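Hypothetical protein Atu0636 (Agrobacterium tumefaciens, PDB 2OZV) is predicted to be an O-methyltransferase of the small-domain methyltransferase family, probably transferring a methyl group from S-adenosylmethionine to an as yet unidentified substrate. Local coordinates at residues A25-A29 against G48-M52; L95-V99 against E108-P112; T218-L223 against Y247-V251. All coordinates share one frame; numbering follows the deposited sequence.

Contact 1 lies near the centre of the chain, whereas contacts 2 and 3 sit at opposite margins, their centres about 31 Å apart. Contact 1 joins two helices on one face of the central sheet through small apolar groups. Contacts 2 and 3 both reach that sheet by its outermost strands within the chain, 92-96 and 218-224, and each presses a loop against the strand or its continuation. Their chemistry differs. Contact 2 is again apolar, one leucine filling its buried end while the other end opens to solvent. Contact 3 is polar, built on an arginine, a direct hydrogen bond and bridging waters, and it alone is reached by the second subunit.

Contact 1 of 3, residues A25-A29 against G48-M52; sequences AMLLA and GAAGM
With CG of L28 trans to the backbone N (chi1 176°) and chi2 at 59°, the leucine's CD2 branch is carried across to the methyl group of A50, where L28 CD2 and A50 CB meet at 3.8 Å. Most of the remaining contacts come from alanines, whose methyl groups are placed by the backbone alone. A25 points its CB at the first turn of helix 49-57, so that A25 CB lies 3.7 Å from A49 CB and 3.6 Å from A50 N. One turn further along helix 24-30, A29 CB rests 3.5 Å from A50 O. Such short side chains let the two helices approach until A25 CA and A50 CA are only 4.2 Å apart. Beneath them L28 and A50 share I120 of strand 116-121, which places both helices on the same face of the sheet.

G48, at positive phi, is the N-cap of helix 49-57, and M52 N bonds to G48 O at 2.8 Å in the opening turn; G51 N is held by D42. A49 belongs to a GxGxxA pattern, consistent with the glycine-rich cofactor loop of a Rossmann-type methyltransferase. No hydrogen bond crosses between 25-29 and 48-52, so the join depends on close methyl packing and shape, while the N-H groups of G51 and M52 at the helix start are taken up by D42 and by G48 O.

Contact 2 of 3, residues L95-V99 against E108-P112; sequences LEADV and EAGLP
A97 and L111 form the tight part of this contact, where A97 CB stands 4.0 Å from L111 CD1. The same methyl group also faces the end of helix 103-108, with A97 CB 3.5 Å from A109 O and 4.1 Å from A109 CB. L111 reaches inward because its CG lies opposite the carbonyl carbon and beside the backbone N (chi1 -77°). Its CD1 branch makes the closest approaches, fitting along the backbone beyond A97: L111 CD1 is 3.9 Å from D98 O and 4.0 Å from V99 CA, with V99 CG1 a little further off at 4.3 Å. Y66 of strand 61-67 and I159 of helix 148-159 also pack on this leucine, which is buried.

The turn belongs to a beta-alpha-beta crossover of the Rossmann-like methyltransferase fold, in which strand 92-96 at the sheet margin leads through helix 103-108 to the parallel strand 116-121. A Schellman motif ends that helix, and G110, at positive phi (99°), swings the chain round so that L111 can drop back toward the sheet.

On the looser side, L95 meets the turn by one branch, L95 CD1 lying 3.9 Å from G110 O, an oxygen that accepts a hydrogen bond from Y66 OH. E96 directs its side chain away from the turn, toward Q70 and A73 of helix 70-80, and is exposed to solvent. No hydrogen bond joins the two segments even where their backbones come close, and D98 turns its carboxylate to T100 instead, OD1 bonding to the hydroxyl there.

Contact 3 of 3, residues T218-L223 against Y247-V251; sequences TFRAPL and YARNV
R220 slides its guanidinium between Y247 and N250, which sit over opposite faces of the flat group. N250 OD1 is centred over one face, 3.3 Å from R220 CZ, and the hydroxyl oxygen of Y247 over the other, with Y247 OH 3.5 Å from R220 CZ. The tyrosine ring itself is inclined at 45° to the guanidinium, so the oxygen rather than a stacked ring covers that face. A bend at chi2 (-73°), followed by another at chi3, folds the guanidinium into this slot. Y247 OH also packs 3.3 Å from R220 CB, near the start of the side chain.

The edge of the guanidinium is used for bonding. R220 NH1 donates to A248 O at 3.0 Å, almost straight (169°), meeting a carbonyl lone pair in the plane of both groups. Beside it a water accepts from R220 NH2 and donates to A248 O, closing a second route to the same carbonyl. Another water links A221 O, 2.7 Å away, to Y247 OH, while L223 CD1 touches the ring at Y247 CD2 (4.4 Å).

E190 of the neighbouring strand 186-195 forms a salt bridge with R220 NH1, and T192 bonds to Y247 OH. N250 ND2 reaches D201 of the second subunit, so this edge of the sheet lies at the dimer interface. With the carboxylate of E190 and the carbonyl of A248 both bound to NH1, the arginine's positive charge is probably well stabilised, and it ties the C-terminal loop to strand 218-224 by polar bonds more than by apolar packing.

Contact 1 of 3, residues A25-A29 against G48-M52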
ATOM      1  N   ALA B  25      15.006  12.643   4.807  1.00 48.01           N
ATOM      2  CA  ALA B  25      14.685  14.069   4.943  1.00 47.69           C
ATOM      3  C   ALA B  25      14.551  14.733   3.586  1.00 47.03           C
ATOM      4  O   ALA B  25      13.645  15.549   3.391  1.00 46.70           O
ATOM      5  CB  ALA B  25      15.756  14.799   5.791  1.00 47.00           C
HETATM    6  N   MSE B  26      15.413  14.377   2.624  0.60 46.90           N
HETATM    7  CA  MSE B  26      15.334  15.020   1.299  0.60 47.81           C
HETATM    8  C   MSE B  26      14.065  14.584   0.555  0.60 47.10           C
HETATM    9  O   MSE B  26      13.422  15.392  -0.115  0.60 47.20           O
HETATM   10  CB  MSE B  26      16.573  14.756   0.433  0.60 48.85           C
HETATM   11  CG  MSE B  26      17.906  15.066   1.104  0.60 50.81           C
HETATM   12 SE   MSE B  26      18.165  16.937   1.677  0.60 61.69          SE
HETATM   13  CE  MSE B  26      18.700  16.503   3.511  0.60 56.28           C
ATOM     14  N   LEU B  27      13.722  13.305   0.663  1.00 46.79           N
ATOM     15  CA  LEU B  27      12.496  12.807   0.011  1.00 46.07           C
ATOM     16  C   LEU B  27      11.264  13.452   0.633  1.00 46.53           C
ATOM     17  O   LEU B  27      10.359  13.911  -0.063  1.00 46.90           O
ATOM     18  CB  LEU B  27      12.411  11.291   0.152  1.00 47.47           C
ATOM     19  CG  LEU B  27      13.389  10.502  -0.737  1.00 49.41           C
ATOM     20  CD1 LEU B  27      13.363   9.020  -0.331  1.00 52.62           C
ATOM     21  CD2 LEU B  27      12.969  10.671  -2.202  1.00 53.19           C
ATOM     22  N   LEU B  28      11.246  13.498   1.962  1.00 45.53           N
ATOM     23  CA  LEU B  28      10.138  14.139   2.664  1.00 44.98           C
ATOM     24  C   LEU B  28       9.981  15.612   2.268  1.00 44.16           C
ATOM     25  O   LEU B  28       8.866  16.057   1.928  1.00 43.43           O
ATOM     26  CB  LEU B  28      10.306  13.977   4.189  1.00 45.04           C
ATOM     27  CG  LEU B  28       9.217  14.719   4.987  1.00 43.90           C
ATOM     28  CD1 LEU B  28       7.732  14.303   4.715  1.00 45.00           C
ATOM     29  CD2 LEU B  28       9.535  14.561   6.516  1.00 45.46           C
ATOM     30  N   ALA B  29      11.072  16.365   2.318  1.00 44.53           N
ATOM     31  CA  ALA B  29      11.038  17.782   1.963  1.00 45.46           C
ATOM     32  C   ALA B  29      10.531  18.003   0.529  1.00 45.83           C
ATOM     33  O   ALA B  29       9.851  18.988   0.255  1.00 45.47           O
ATOM     34  CB  ALA B  29      12.431  18.376   2.138  1.00 44.44           C
ATOM     35  N   GLY B  48      15.638  18.588  12.505  1.00 54.81           N
ATOM     36  CA  GLY B  48      15.173  19.532  11.478  1.00 52.54           C
ATOM     37  C   GLY B  48      15.707  19.431  10.050  1.00 51.33           C
ATOM     38  O   GLY B  48      15.498  20.352   9.266  1.00 50.88           O
ATOM     39  N   ALA B  49      16.368  18.323   9.706  1.00 49.63           N
ATOM     40  CA  ALA B  49      16.931  18.166   8.367  1.00 47.94           C
ATOM     41  C   ALA B  49      15.871  18.333   7.263  1.00 46.42           C
ATOM     42  O   ALA B  49      16.160  18.912   6.219  1.00 46.08           O
ATOM     43  CB  ALA B  49      17.627  16.816   8.229  1.00 48.05           C
ATOM     44  N   ALA B  50      14.673  17.803   7.485  1.00 45.68           N
ATOM     45  CA  ALA B  50      13.609  17.881   6.437  1.00 45.70           C
ATOM     46  C   ALA B  50      13.165  19.347   6.283  1.00 46.52           C
ATOM     47  O   ALA B  50      13.133  19.916   5.177  1.00 44.44           O
ATOM     48  CB  ALA B  50      12.415  17.001   6.774  1.00 46.66           C
ATOM     49  N   GLY B  51      12.807  19.968   7.412  1.00 46.65           N
ATOM     50  CA  GLY B  51      12.410  21.399   7.371  1.00 48.04           C
ATOM     51  C   GLY B  51      13.490  22.283   6.772  1.00 48.54           C
ATOM     52  O   GLY B  51      13.199  23.240   6.026  1.00 47.72           O
HETATM   53  N   MSE B  52      14.761  22.008   7.087  1.00 50.13           N
HETATM   54  CA  MSE B  52      15.854  22.771   6.498  1.00 52.62           C
HETATM   55  C   MSE B  52      15.927  22.582   4.989  1.00 49.70           C
HETATM   56  O   MSE B  52      16.167  23.541   4.266  1.00 49.65           O
HETATM   57  CB  MSE B  52      17.197  22.435   7.162  1.00 52.55           C
HETATM   58  CG  MSE B  52      17.170  22.828   8.617  1.00 54.65           C
HETATM   59 SE   MSE B  52      18.886  22.441   9.515  1.00 66.19          SE
HETATM   60  CE  MSE B  52      18.125  22.290  11.332  1.00 59.28           C
TER

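Contact 2 of 3, residues L95-V99 against E108-P112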
ATOM      1  N   LEU B  95      11.041  25.300  18.029  1.00 45.58           N
ATOM      2  CA  LEU B  95      10.242  25.366  19.250  1.00 46.45           C
ATOM      3  C   LEU B  95      10.252  24.045  19.975  1.00 46.45           C
ATOM      4  O   LEU B  95      10.220  22.992  19.357  1.00 46.52           O
ATOM      5  CB  LEU B  95       8.794  25.751  18.952  1.00 45.76           C
ATOM      6  CG  LEU B  95       8.562  27.135  18.320  1.00 47.58           C
ATOM      7  CD1 LEU B  95       7.088  27.292  17.941  1.00 48.24           C
ATOM      8  CD2 LEU B  95       9.026  28.259  19.244  1.00 49.52           C
ATOM      9  N   GLU B  96      10.301  24.127  21.297  1.00 48.43           N
ATOM     10  CA  GLU B  96      10.128  22.963  22.158  1.00 50.01           C
ATOM     11  C   GLU B  96       8.641  22.712  22.363  1.00 49.98           C
ATOM     12  O   GLU B  96       7.953  23.564  22.926  1.00 51.35           O
ATOM     13  CB  GLU B  96      10.713  23.284  23.518  1.00 50.68           C
ATOM     14  CG  GLU B  96      11.910  22.512  23.901  1.00 54.18           C
ATOM     15  CD  GLU B  96      12.323  22.839  25.311  1.00 55.91           C
ATOM     16  OE1 GLU B  96      11.898  22.121  26.252  1.00 58.74           O
ATOM     17  OE2 GLU B  96      13.064  23.828  25.467  1.00 55.56           O
ATOM     18  N   ALA B  97       8.143  21.559  21.941  1.00 49.26           N
ATOM     19  CA  ALA B  97       6.737  21.216  22.151  1.00 49.67           C
ATOM     20  C   ALA B  97       6.523  19.735  22.022  1.00 50.01           C
ATOM     21  O   ALA B  97       7.085  19.095  21.139  1.00 50.49           O
ATOM     22  CB  ALA B  97       5.835  21.951  21.152  1.00 48.82           C
ATOM     23  N   ASP B  98       5.688  19.195  22.894  1.00 49.84           N
ATOM     24  CA  ASP B  98       5.263  17.816  22.793  1.00 50.36           C
ATOM     25  C   ASP B  98       4.121  17.779  21.770  1.00 51.13           C
ATOM     26  O   ASP B  98       3.038  18.300  22.040  1.00 51.11           O
ATOM     27  CB  ASP B  98       4.767  17.357  24.160  1.00 50.04           C
ATOM     28  CG  ASP B  98       4.222  15.942  24.149  1.00 51.44           C
ATOM     29  OD1 ASP B  98       4.102  15.312  23.069  1.00 49.65           O
ATOM     30  OD2 ASP B  98       3.923  15.450  25.256  1.00 53.57           O
ATOM     31  N   VAL B  99       4.375  17.167  20.611  1.00 51.54           N
ATOM     32  CA  VAL B  99       3.415  17.186  19.489  1.00 52.75           C
ATOM     33  C   VAL B  99       2.230  16.236  19.664  1.00 53.41           C
ATOM     34  O   VAL B  99       1.353  16.141  18.783  1.00 53.99           O
ATOM     35  CB  VAL B  99       4.092  16.965  18.113  1.00 52.71           C
ATOM     36  CG1 VAL B  99       5.124  18.074  17.836  1.00 52.70           C
ATOM     37  CG2 VAL B  99       4.699  15.550  18.022  1.00 53.19           C
ATOM     38  N   GLU B 108      -1.035  26.150  24.004  1.00 56.10           N
ATOM     39  CA  GLU B 108      -0.126  26.767  24.977  1.00 56.86           C
ATOM     40  C   GLU B 108       1.336  26.396  24.676  1.00 56.41           C
ATOM     41  O   GLU B 108       2.243  27.221  24.843  1.00 56.85           O
ATOM     42  CB  GLU B 108      -0.518  26.337  26.402  1.00 57.93           C
ATOM     43  CG  GLU B 108       0.354  26.909  27.531  1.00 61.44           C
ATOM     44  CD  GLU B 108      -0.283  28.085  28.272  1.00 67.19           C
ATOM     45  OE1 GLU B 108      -1.351  27.899  28.917  1.00 68.68           O
ATOM     46  OE2 GLU B 108       0.305  29.192  28.240  1.00 69.33           O
ATOM     47  N   ALA B 109       1.546  25.166  24.206  1.00 55.67           N
ATOM     48  CA  ALA B 109       2.877  24.650  23.860  1.00 55.04           C
ATOM     49  C   ALA B 109       3.453  25.253  22.574  1.00 54.95           C
ATOM     50  O   ALA B 109       4.626  25.028  22.237  1.00 55.52           O
ATOM     51  CB  ALA B 109       2.852  23.133  23.781  1.00 54.56           C
ATOM     52  N   GLY B 110       2.642  26.031  21.861  1.00 53.76           N
ATOM     53  CA  GLY B 110       3.111  26.749  20.678  1.00 52.40           C
ATOM     54  C   GLY B 110       2.746  26.030  19.388  1.00 51.40           C
ATOM     55  O   GLY B 110       3.402  26.228  18.357  1.00 51.33           O
ATOM     56  N   LEU B 111       1.703  25.203  19.452  1.00 50.44           N
ATOM     57  CA  LEU B 111       1.155  24.526  18.265  1.00 49.70           C
ATOM     58  C   LEU B 111      -0.226  25.118  17.970  1.00 49.29           C
ATOM     59  O   LEU B 111      -1.231  24.615  18.461  1.00 49.30           O
ATOM     60  CB  LEU B 111       1.065  23.010  18.522  1.00 49.67           C
ATOM     61  CG  LEU B 111       2.393  22.232  18.442  1.00 49.30           C
ATOM     62  CD1 LEU B 111       2.394  21.019  19.356  1.00 47.89           C
ATOM     63  CD2 LEU B 111       2.707  21.827  16.981  1.00 47.93           C
ATOM     64  N   PRO B 112      -0.275  26.211  17.195  1.00 48.47           N
ATOM     65  CA  PRO B 112      -1.530  26.964  17.028  1.00 48.34           C
ATOM     66  C   PRO B 112      -2.564  26.253  16.156  1.00 47.36           C
ATOM     67  O   PRO B 112      -2.198  25.496  15.255  1.00 46.16           O
ATOM     68  CB  PRO B 112      -1.073  28.274  16.371  1.00 48.29           C
ATOM     69  CG  PRO B 112       0.206  27.943  15.686  1.00 49.22           C
ATOM     70  CD  PRO B 112       0.845  26.810  16.445  1.00 49.35           C
TER

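Contact 3 of 3, residues T218-L223 against Y247-V251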
ATOM      1  N   THR B 218      -4.941   6.788  -3.467  1.00 45.40           N
ATOM      2  CA  THR B 218      -4.299   6.509  -4.747  1.00 46.72           C
ATOM      3  C   THR B 218      -2.898   5.985  -4.437  1.00 45.60           C
ATOM      4  O   THR B 218      -2.211   6.571  -3.566  1.00 46.38           O
ATOM      5  CB  THR B 218      -4.162   7.874  -5.503  1.00 47.76           C
ATOM      6  OG1 THR B 218      -5.463   8.312  -5.895  1.00 51.89           O
ATOM      7  CG2 THR B 218      -3.318   7.720  -6.724  1.00 51.55           C
ATOM      8  N   PHE B 219      -2.451   4.910  -5.121  1.00 42.96           N
ATOM      9  CA  PHE B 219      -1.027   4.585  -5.126  1.00 43.33           C
ATOM     10  C   PHE B 219      -0.393   5.158  -6.371  1.00 43.01           C
ATOM     11  O   PHE B 219      -0.726   4.763  -7.512  1.00 42.93           O
ATOM     12  CB  PHE B 219      -0.771   3.054  -5.081  1.00 42.98           C
ATOM     13  CG  PHE B 219      -0.974   2.425  -3.715  1.00 42.60           C
ATOM     14  CD1 PHE B 219      -2.253   2.049  -3.282  1.00 44.39           C
ATOM     15  CD2 PHE B 219       0.128   2.217  -2.864  1.00 46.02           C
ATOM     16  CE1 PHE B 219      -2.442   1.466  -2.014  1.00 42.98           C
ATOM     17  CE2 PHE B 219      -0.054   1.606  -1.605  1.00 45.62           C
ATOM     18  CZ  PHE B 219      -1.354   1.249  -1.191  1.00 44.07           C
ATOM     19  N   ARG B 220       0.558   6.063  -6.170  1.00 44.12           N
ATOM     20  CA  ARG B 220       1.299   6.651  -7.304  1.00 42.94           C
ATOM     21  C   ARG B 220       2.287   5.646  -7.878  1.00 43.11           C
ATOM     22  O   ARG B 220       2.657   4.667  -7.200  1.00 42.32           O
ATOM     23  CB  ARG B 220       2.072   7.907  -6.827  1.00 43.57           C
ATOM     24  CG  ARG B 220       1.171   9.047  -6.346  1.00 43.66           C
ATOM     25  CD  ARG B 220       0.453   9.752  -7.497  1.00 43.12           C
ATOM     26  NE  ARG B 220       1.393  10.185  -8.542  1.00 43.70           N
ATOM     27  CZ  ARG B 220       2.057  11.347  -8.539  1.00 46.20           C
ATOM     28  NH1 ARG B 220       1.869  12.238  -7.558  1.00 45.62           N
ATOM     29  NH2 ARG B 220       2.902  11.644  -9.536  1.00 45.26           N
ATOM     30  N   ALA B 221       2.743   5.869  -9.112  1.00 42.92           N
ATOM     31  CA  ALA B 221       3.869   5.068  -9.638  1.00 43.18           C
ATOM     32  C   ALA B 221       5.022   5.196  -8.631  1.00 43.56           C
ATOM     33  O   ALA B 221       5.221   6.265  -8.046  1.00 43.67           O
ATOM     34  CB  ALA B 221       4.315   5.561 -11.033  1.00 43.08           C
ATOM     35  N   PRO B 222       5.767   4.117  -8.418  1.00 44.98           N
ATOM     36  CA  PRO B 222       6.778   4.154  -7.348  1.00 44.75           C
ATOM     37  C   PRO B 222       8.010   4.910  -7.766  1.00 45.51           C
ATOM     38  O   PRO B 222       8.205   5.158  -8.974  1.00 45.59           O
ATOM     39  CB  PRO B 222       7.125   2.669  -7.155  1.00 45.92           C
ATOM     40  CG  PRO B 222       6.961   2.108  -8.539  1.00 47.28           C
ATOM     41  CD  PRO B 222       5.716   2.794  -9.080  1.00 45.52           C
ATOM     42  N   LEU B 223       8.809   5.314  -6.779  1.00 44.68           N
ATOM     43  CA  LEU B 223      10.153   5.847  -7.065  1.00 46.15           C
ATOM     44  C   LEU B 223      11.166   4.724  -6.910  1.00 46.67           C
ATOM     45  O   LEU B 223      11.132   3.998  -5.904  1.00 46.45           O
ATOM     46  CB  LEU B 223      10.472   6.996  -6.132  1.00 46.87           C
ATOM     47  CG  LEU B 223       9.554   8.220  -6.243  1.00 50.65           C
ATOM     48  CD1 LEU B 223       9.866   9.221  -5.141  1.00 53.12           C
ATOM     49  CD2 LEU B 223       9.724   8.881  -7.605  1.00 55.30           C
ATOM     50  N   TYR B 247       8.398  16.868  -5.687  1.00 45.51           N
ATOM     51  CA  TYR B 247       7.570  15.752  -6.156  1.00 45.86           C
ATOM     52  C   TYR B 247       6.123  16.122  -5.835  1.00 46.21           C
ATOM     53  O   TYR B 247       5.689  16.008  -4.682  1.00 46.84           O
ATOM     54  CB  TYR B 247       8.028  14.478  -5.474  1.00 45.39           C
ATOM     55  CG  TYR B 247       7.125  13.269  -5.744  1.00 45.69           C
ATOM     56  CD1 TYR B 247       6.576  13.066  -7.012  1.00 46.25           C
ATOM     57  CD2 TYR B 247       6.783  12.373  -4.726  1.00 47.93           C
ATOM     58  CE1 TYR B 247       5.728  11.973  -7.274  1.00 47.08           C
ATOM     59  CE2 TYR B 247       5.942  11.273  -4.982  1.00 46.35           C
ATOM     60  CZ  TYR B 247       5.436  11.085  -6.250  1.00 45.28           C
ATOM     61  OH  TYR B 247       4.587  10.035  -6.496  1.00 46.17           O
ATOM     62  N   ALA B 248       5.404  16.568  -6.866  1.00 46.41           N
ATOM     63  CA  ALA B 248       4.079  17.154  -6.703  1.00 46.98           C
ATOM     64  C   ALA B 248       2.972  16.078  -6.713  1.00 47.27           C
ATOM     65  O   ALA B 248       3.142  14.989  -7.297  1.00 47.46           O
ATOM     66  CB  ALA B 248       3.836  18.179  -7.813  1.00 48.47           C
ATOM     67  N   ARG B 249       1.855  16.390  -6.067  1.00 47.10           N
ATOM     68  CA  ARG B 249       0.643  15.552  -6.134  1.00 46.96           C
ATOM     69  C   ARG B 249       0.063  15.573  -7.559  1.00 47.47           C
ATOM     70  O   ARG B 249       0.361  16.480  -8.357  1.00 46.50           O
ATOM     71  CB  ARG B 249      -0.392  16.019  -5.099  1.00 47.43           C
ATOM     72  CG  ARG B 249      -0.004  15.734  -3.655  1.00 47.21           C
ATOM     73  CD  ARG B 249      -0.987  16.340  -2.648  1.00 47.71           C
ATOM     74  NE  ARG B 249      -2.395  16.000  -2.916  1.00 46.21           N
ATOM     75  CZ  ARG B 249      -2.993  14.894  -2.472  1.00 46.94           C
ATOM     76  NH1 ARG B 249      -2.299  13.979  -1.768  1.00 44.23           N
ATOM     77  NH2 ARG B 249      -4.287  14.694  -2.764  1.00 45.93           N
ATOM     78  N   ASN B 250      -0.763  14.570  -7.882  1.00 47.71           N
ATOM     79  CA  ASN B 250      -1.531  14.594  -9.136  1.00 50.54           C
ATOM     80  C   ASN B 250      -2.376  15.860  -9.253  1.00 53.45           C
ATOM     81  O   ASN B 250      -2.926  16.334  -8.263  1.00 53.33           O
ATOM     82  CB  ASN B 250      -2.445  13.365  -9.228  1.00 49.02           C
ATOM     83  CG  ASN B 250      -1.691  12.105  -9.642  1.00 50.48           C
ATOM     84  OD1 ASN B 250      -0.632  12.195 -10.263  1.00 49.11           O
ATOM     85  ND2 ASN B 250      -2.230  10.924  -9.287  1.00 48.65           N
ATOM     86  N   VAL B 251      -2.456  16.402 -10.459  1.00 57.34           N
ATOM     87  CA  VAL B 251      -3.289  17.579 -10.701  1.00 62.07           C
ATOM     88  C   VAL B 251      -4.768  17.179 -10.630  1.00 64.87           C
ATOM     89  O   VAL B 251      -5.133  16.076 -11.052  1.00 64.99           O
ATOM     90  CB  VAL B 251      -2.932  18.257 -12.036  1.00 62.22           C
ATOM     91  CG1 VAL B 251      -1.504  18.787 -11.973  1.00 63.26           C
ATOM     92  CG2 VAL B 251      -3.107  17.294 -13.220  1.00 63.15           C
TER
HETATM   93  O   HOH W   1      -4.715  11.028  -7.864  1.00 48.70           O
HETATM   94  O   HOH W   2       4.184  14.278  -9.583  1.00 32.01           O
HETATM   95  O   HOH W   3       5.039   8.790  -8.897  1.00 29.86           O